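Local coordinates for protein cytochrome oxidase subunit II (Rhodothermus marinus, PDB 1W2L) that carries electrons through its covalently bound heme c, as the cytochrome c domain of a caa3 oxygen reductase, probably toward the copper A centre of the same subunit, at residues Ile24-Tyr38 with Val88-Gln99. Sequence-based numbering, arbitrary orientation.
With HEC (heme c), chain B; ACT (acetate ion), chain D.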
loop_
_atom_site.group_PDB
_atom_site.type_symbol
_atom_site.label_atom_id
_atom_site.label_comp_id
_atom_site.label_asym_id
_atom_site.label_seq_id
_atom_site.Cartn_x
_atom_site.Cartn_y
_atom_site.Cartn_z
ATOM N N ILE A 24 8.853 -0.370 6.296
ATOM C CA ILE A 24 8.789 1.108 6.285
ATOM C C ILE A 24 10.183 1.689 6.298
ATOM O O ILE A 24 10.367 2.913 6.439
ATOM C CB ILE A 24 7.929 1.648 7.425
ATOM C CG1 ILE A 24 8.321 1.202 8.836
ATOM C CG2 ILE A 24 6.480 1.318 7.154
ATOM C CD1 ILE A 24 7.622 2.020 9.914
ATOM N N ASP A 25 11.223 0.868 6.100
ATOM C CA ASP A 25 12.615 1.341 6.173
ATOM C C ASP A 25 13.397 1.233 4.859
ATOM O O ASP A 25 14.614 1.372 4.805
ATOM C CB ASP A 25 13.430 0.600 7.266
ATOM C CG ASP A 25 13.610 -0.852 6.899
ATOM O OD1 ASP A 25 13.031 -1.364 5.895
ATOM O OD2 ASP A 25 14.353 -1.509 7.642
ATOM N N GLY A 26 12.674 1.000 3.765
ATOM C CA GLY A 26 13.250 0.891 2.465
ATOM C C GLY A 26 13.617 -0.479 2.008
ATOM O O GLY A 26 13.898 -0.653 0.826
ATOM N N SER A 27 13.600 -1.452 2.887
ATOM C CA SER A 27 13.943 -2.830 2.556
ATOM C C SER A 27 12.825 -3.501 1.763
ATOM O O SER A 27 11.652 -3.284 1.924
ATOM C CB SER A 27 14.251 -3.660 3.800
ATOM O OG SER A 27 13.135 -3.714 4.693
ATOM N N ARG A 28 13.199 -4.337 0.820
ATOM C CA ARG A 28 12.305 -5.157 0.061
ATOM C C ARG A 28 11.982 -6.435 0.806
ATOM O O ARG A 28 12.861 -7.168 1.234
ATOM C CB ARG A 28 12.953 -5.491 -1.314
ATOM C CG ARG A 28 12.058 -6.349 -2.183
ATOM C CD ARG A 28 12.580 -6.487 -3.619
ATOM N NE ARG A 28 11.802 -7.524 -4.307
ATOM C CZ ARG A 28 11.294 -7.565 -5.531
ATOM N NH1 ARG A 28 11.515 -6.540 -6.358
ATOM N NH2 ARG A 28 10.589 -8.653 -5.908
ATOM N N LEU A 29 10.715 -6.741 0.981
ATOM C CA LEU A 29 10.253 -7.975 1.597
ATOM C C LEU A 29 9.521 -8.713 0.473
ATOM O O LEU A 29 9.883 -8.581 -0.705
ATOM C CB LEU A 29 9.377 -7.648 2.769
ATOM C CG LEU A 29 10.036 -6.911 3.911
ATOM C CD1 LEU A 29 8.995 -6.687 5.012
ATOM C CD2 LEU A 29 11.244 -7.711 4.401
ATOM N N VAL A 30 8.443 -9.402 0.691
ATOM C CA VAL A 30 7.652 -9.950 -0.391
ATOM C C VAL A 30 7.166 -8.844 -1.304
ATOM O O VAL A 30 7.166 -8.968 -2.518
ATOM C CB VAL A 30 6.531 -10.805 0.205
ATOM C CG1 VAL A 30 5.495 -11.165 -0.818
ATOM C CG2 VAL A 30 7.101 -12.109 0.789
ATOM N N GLY A 31 6.710 -7.757 -0.726
ATOM C CA GLY A 31 6.263 -6.582 -1.446
ATOM C C GLY A 31 7.239 -5.406 -1.288
ATOM O O GLY A 31 8.236 -5.480 -0.552
ATOM N N PRO A 32 6.937 -4.359 -2.013
ATOM C CA PRO A 32 7.776 -3.139 -1.985
ATOM C C PRO A 32 7.642 -2.387 -0.677
ATOM O O PRO A 32 6.630 -2.392 -0.003
ATOM C CB PRO A 32 7.267 -2.333 -3.146
ATOM C CG PRO A 32 5.863 -2.828 -3.364
ATOM C CD PRO A 32 5.856 -4.273 -2.981
ATOM N N SER A 33 8.715 -1.657 -0.344
ATOM C CA SER A 33 8.639 -0.860 0.865
ATOM C C SER A 33 7.663 0.291 0.699
ATOM O O SER A 33 7.496 0.859 -0.388
ATOM C CB SER A 33 10.033 -0.306 1.171
ATOM O OG SER A 33 10.076 0.309 2.445
ATOM N N PHE A 34 7.036 0.692 1.813
ATOM C CA PHE A 34 6.219 1.898 1.834
ATOM C C PHE A 34 7.009 3.181 1.959
ATOM O O PHE A 34 6.518 4.249 1.698
ATOM C CB PHE A 34 5.247 1.849 3.004
ATOM C CG PHE A 34 4.108 0.863 2.889
ATOM C CD1 PHE A 34 3.707 0.331 1.670
ATOM C CD2 PHE A 34 3.434 0.477 4.011
ATOM C CE1 PHE A 34 2.615 -0.508 1.614
ATOM C CE2 PHE A 34 2.328 -0.356 3.938
ATOM C CZ PHE A 34 1.940 -0.869 2.742
ATOM N N LYS A 35 8.221 3.199 2.388
ATOM C CA LYS A 35 9.125 4.325 2.445
ATOM C C LYS A 35 9.313 4.939 1.072
ATOM O O LYS A 35 9.824 4.363 0.127
ATOM C CB LYS A 35 10.458 3.941 3.099
ATOM C CG LYS A 35 11.351 5.176 3.315
ATOM C CD LYS A 35 12.693 4.812 3.909
ATOM C CE LYS A 35 13.664 5.994 3.915
ATOM N NZ LYS A 35 15.044 5.552 4.194
ATOM N N GLY A 36 8.854 6.215 0.985
ATOM C CA GLY A 36 8.974 6.931 -0.255
ATOM C C GLY A 36 7.918 6.582 -1.302
ATOM O O GLY A 36 7.969 7.058 -2.457
ATOM N N LEU A 37 6.956 5.717 -0.977
ATOM C CA LEU A 37 5.999 5.260 -1.946
ATOM C C LEU A 37 5.095 6.377 -2.456
ATOM O O LEU A 37 4.933 6.612 -3.650
ATOM C CB LEU A 37 5.151 4.119 -1.362
ATOM C CG LEU A 37 3.927 3.712 -2.146
ATOM C CD1 LEU A 37 4.279 3.341 -3.589
ATOM C CD2 LEU A 37 3.197 2.563 -1.459
ATOM N N TYR A 38 4.440 7.114 -1.550
ATOM C CA TYR A 38 3.521 8.159 -1.945
ATOM C C TYR A 38 4.248 9.253 -2.702
ATOM O O TYR A 38 5.200 9.826 -2.177
ATOM C CB TYR A 38 2.815 8.739 -0.724
ATOM C CG TYR A 38 1.821 9.811 -1.067
ATOM C CD1 TYR A 38 0.635 9.530 -1.747
ATOM C CD2 TYR A 38 2.007 11.150 -0.739
ATOM C CE1 TYR A 38 -0.287 10.495 -2.073
ATOM C CE2 TYR A 38 1.094 12.126 -1.033
ATOM C CZ TYR A 38 -0.053 11.822 -1.704
ATOM O OH TYR A 38 -0.941 12.812 -1.986
ATOM N N VAL A 88 -9.278 2.513 5.266
ATOM C CA VAL A 88 -8.469 2.805 4.074
ATOM C C VAL A 88 -7.819 4.175 4.230
ATOM O O VAL A 88 -6.638 4.353 3.926
ATOM C CB VAL A 88 -9.311 2.721 2.783
ATOM C CG1 VAL A 88 -8.530 3.195 1.575
ATOM C CG2 VAL A 88 -9.781 1.272 2.608
ATOM N N ALA A 89 -8.611 5.160 4.655
ATOM C CA ALA A 89 -8.079 6.495 4.813
ATOM C C ALA A 89 -6.906 6.502 5.804
ATOM O O ALA A 89 -5.895 7.207 5.594
ATOM C CB ALA A 89 -9.151 7.463 5.275
ATOM N N ALA A 90 -7.034 5.750 6.882
ATOM C CA ALA A 90 -6.003 5.665 7.909
ATOM C C ALA A 90 -4.738 5.022 7.389
ATOM O O ALA A 90 -3.647 5.534 7.590
ATOM C CB ALA A 90 -6.526 4.867 9.113
ATOM N N LEU A 91 -4.877 3.919 6.684
ATOM C CA LEU A 91 -3.713 3.269 6.095
ATOM C C LEU A 91 -3.004 4.214 5.149
ATOM O O LEU A 91 -1.792 4.270 5.092
ATOM C CB LEU A 91 -4.101 1.974 5.370
ATOM C CG LEU A 91 -4.380 0.790 6.301
ATOM C CD1 LEU A 91 -5.207 -0.251 5.592
ATOM C CD2 LEU A 91 -3.126 0.162 6.859
ATOM N N ILE A 92 -3.766 4.936 4.329
ATOM C CA ILE A 92 -3.139 5.873 3.385
ATOM C C ILE A 92 -2.431 7.007 4.107
ATOM O O ILE A 92 -1.337 7.391 3.684
ATOM C CB ILE A 92 -4.175 6.289 2.333
ATOM C CG1 ILE A 92 -4.465 5.061 1.469
ATOM C CG2 ILE A 92 -3.656 7.461 1.510
ATOM C CD1 ILE A 92 -5.528 5.243 0.413
ATOM N N GLU A 93 -3.040 7.536 5.173
ATOM C CA GLU A 93 -2.359 8.584 5.932
ATOM C C GLU A 93 -1.021 8.081 6.483
ATOM O O GLU A 93 0.010 8.760 6.432
ATOM C CB GLU A 93 -3.270 9.126 7.013
ATOM C CG GLU A 93 -4.300 10.076 6.436
ATOM C CD GLU A 93 -3.862 11.096 5.404
ATOM O OE1 GLU A 93 -4.299 10.987 4.235
ATOM O OE2 GLU A 93 -3.050 11.969 5.749
ATOM N N PHE A 94 -1.040 6.855 6.997
ATOM C CA PHE A 94 0.200 6.259 7.501
ATOM C C PHE A 94 1.215 6.087 6.376
ATOM O O PHE A 94 2.390 6.446 6.512
ATOM C CB PHE A 94 -0.110 4.913 8.137
ATOM C CG PHE A 94 1.108 4.121 8.557
ATOM C CD1 PHE A 94 1.773 4.460 9.740
ATOM C CD2 PHE A 94 1.627 3.095 7.819
ATOM C CE1 PHE A 94 2.901 3.753 10.147
ATOM C CE2 PHE A 94 2.741 2.380 8.219
ATOM C CZ PHE A 94 3.398 2.701 9.390
ATOM N N ILE A 95 0.780 5.578 5.224
ATOM C CA ILE A 95 1.720 5.421 4.086
ATOM C C ILE A 95 2.291 6.757 3.655
ATOM O O ILE A 95 3.503 6.807 3.400
ATOM C CB ILE A 95 1.075 4.699 2.882
ATOM C CG1 ILE A 95 0.732 3.275 3.250
ATOM C CG2 ILE A 95 1.934 4.796 1.634
ATOM C CD1 ILE A 95 -0.123 2.608 2.197
ATOM N N LYS A 96 1.468 7.786 3.549
ATOM C CA LYS A 96 1.948 9.058 3.002
ATOM C C LYS A 96 3.074 9.636 3.807
ATOM O O LYS A 96 3.888 10.380 3.254
ATOM C CB LYS A 96 0.832 10.108 2.963
ATOM C CG LYS A 96 -0.192 9.899 1.886
ATOM C CD LYS A 96 -1.266 10.942 1.742
ATOM C CE LYS A 96 -1.191 12.173 2.590
ATOM N NZ LYS A 96 -2.519 12.880 2.298
ATOM N N GLN A 97 3.080 9.343 5.104
ATOM C CA GLN A 97 4.154 9.896 5.917
ATOM C C GLN A 97 5.408 9.030 5.979
ATOM O O GLN A 97 6.391 9.373 6.652
ATOM C CB GLN A 97 3.619 10.125 7.314
ATOM C CG GLN A 97 2.357 9.513 7.808
ATOM C CD GLN A 97 2.080 10.000 9.229
ATOM O OE1 GLN A 97 2.212 9.265 10.207
ATOM N NE2 GLN A 97 1.682 11.261 9.310
ATOM N N GLN A 98 5.458 7.899 5.282
ATOM C CA GLN A 98 6.702 7.121 5.219
ATOM C C GLN A 98 7.563 7.661 4.101
ATOM O O GLN A 98 7.323 7.376 2.918
ATOM C CB GLN A 98 6.429 5.628 5.018
ATOM C CG GLN A 98 5.347 5.114 5.959
ATOM C CD GLN A 98 5.698 5.366 7.407
ATOM O OE1 GLN A 98 6.845 5.145 7.853
ATOM N NE2 GLN A 98 4.688 5.834 8.114
ATOM N N GLN A 99 8.524 8.538 4.408
ATOM C CA GLN A 99 9.173 9.274 3.306
ATOM C C GLN A 99 10.704 9.270 3.381
ATOM O O GLN A 99 11.184 8.701 4.412
ATOM C CB GLN A 99 8.642 10.722 3.283
ATOM C CG GLN A 99 7.237 10.941 2.798
ATOM C CD GLN A 99 6.979 10.488 1.375
ATOM O OE1 GLN A 99 5.875 10.324 0.856
ATOM N NE2 GLN A 99 8.017 10.179 0.619
HETATM FE FE HEC B . 0.505 -4.973 -0.360
HETATM C CHA HEC B . 1.565 -3.844 -3.404
HETATM C CHB HEC B . -0.722 -1.874 0.353
HETATM C CHC HEC B . -0.623 -6.134 2.620
HETATM C CHD HEC B . 2.068 -7.959 -0.935
HETATM N NA HEC B . 0.422 -3.213 -1.354
HETATM C C1A HEC B . 0.897 -2.959 -2.627
HETATM C C2A HEC B . 0.761 -1.544 -2.860
HETATM C C3A HEC B . 0.078 -1.007 -1.839
HETATM C C4A HEC B . -0.144 -2.054 -0.853
HETATM C CMA HEC B . -0.287 0.458 -1.598
HETATM C CAA HEC B . 1.398 -0.832 -4.060
HETATM C CBA HEC B . 2.857 -0.603 -3.670
HETATM C CGA HEC B . 3.782 0.091 -4.727
HETATM O O1A HEC B . 4.953 0.020 -4.443
HETATM O O2A HEC B . 3.248 0.574 -5.761
HETATM N NB HEC B . -0.477 -4.149 1.197
HETATM C C1B HEC B . -0.840 -2.884 1.293
HETATM C C2B HEC B . -1.499 -2.630 2.595
HETATM C C3B HEC B . -1.529 -3.862 3.198
HETATM C C4B HEC B . -0.864 -4.806 2.360
HETATM C CMB HEC B . -1.962 -1.322 3.090
HETATM C CAB HEC B . -2.124 -4.232 4.536
HETATM C CBB HEC B . -3.615 -3.818 4.584
HETATM N NC HEC B . 0.633 -6.695 0.629
HETATM C C1C HEC B . 0.094 -6.959 1.887
HETATM C C2C HEC B . 0.482 -8.346 2.248
HETATM C C3C HEC B . 1.218 -8.838 1.256
HETATM C C4C HEC B . 1.314 -7.841 0.229
HETATM C CMC HEC B . 0.079 -8.976 3.581
HETATM C CAC HEC B . 2.014 -10.150 1.218
HETATM C CBC HEC B . 1.248 -11.442 1.374
HETATM N ND HEC B . 1.561 -5.749 -1.895
HETATM C C1D HEC B . 2.149 -6.978 -1.917
HETATM C C2D HEC B . 2.910 -7.151 -3.133
HETATM C C3D HEC B . 2.731 -6.012 -3.801
HETATM C C4D HEC B . 1.903 -5.129 -3.067
HETATM C CMD HEC B . 3.698 -8.346 -3.468
HETATM C CAD HEC B . 3.352 -5.655 -5.208
HETATM C CBD HEC B . 2.538 -6.252 -6.354
HETATM C CGD HEC B . 1.302 -5.457 -6.605
HETATM O O1D HEC B . 0.162 -5.943 -6.356
HETATM O O2D HEC B . 1.429 -4.269 -7.031
HETATM C C ACT D . -3.127 12.828 -4.730
HETATM O O ACT D . -2.640 12.040 -3.874
HETATM O OXT ACT D . -3.969 12.685 -5.600
HETATM C CH3 ACT D . -2.547 14.273 -4.634
HETATM O O HOH W 1 9.277 5.182 6.818
HETATM O O HOH W 2 5.017 7.052 1.248
HETATM O O HOH W 3 -1.315 14.641 0.008
#
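The type II turn F34-L37 meets the end of the C-terminal helix through one direct backbone bond, G36 N to Q98 O (2.7 Å, N-H...O angle 165°). Glycine suits G36, third in the turn, because at its positive phi a CB would press on the carbonyl O of K35. A water accepts from Y38 N and lies within hydrogen-bonding distance of helical I95 O and of Q98 O just beyond. I95 CG1 lies over one face of the F34 ring, 4.0 Å from its centroid, a CH-pi contact; isoleucine's two branches serve two partners, CG2 reaching L37 CD2 (4.0 Å). With CG anti to its backbone N (chi1 -179°), Y38 runs alongside K96, and K96 CG sits 3.6 Å above the ring centre. The lysine's stem thus covers the ring, while NZ reaches E93 OE1 in a salt bridge and a water shared with Y38 OH. A serine in place of Y38 would probably leave the K96 methylenes without their aromatic face and the shared water without its phenolic partner. Bent at chi2 (-57°), Q98 folds back to donate NE2 to F94 O (2.9 Å); this bond and the OE1 water shared with I24 O hold the amide's rotation, and I24 CG2 touches F94 CE2 (4.0 Å). F34 stacks on axial H22 and points its CZ edge at heme CHB (3.7 Å). In this cytochrome c fold the contact joins the loop after the CXXCH motif to helix 85-96, with Y13 of helix 5-15 beside I24 and F94, and L57 of helix 54-62 touching L37 and Y38.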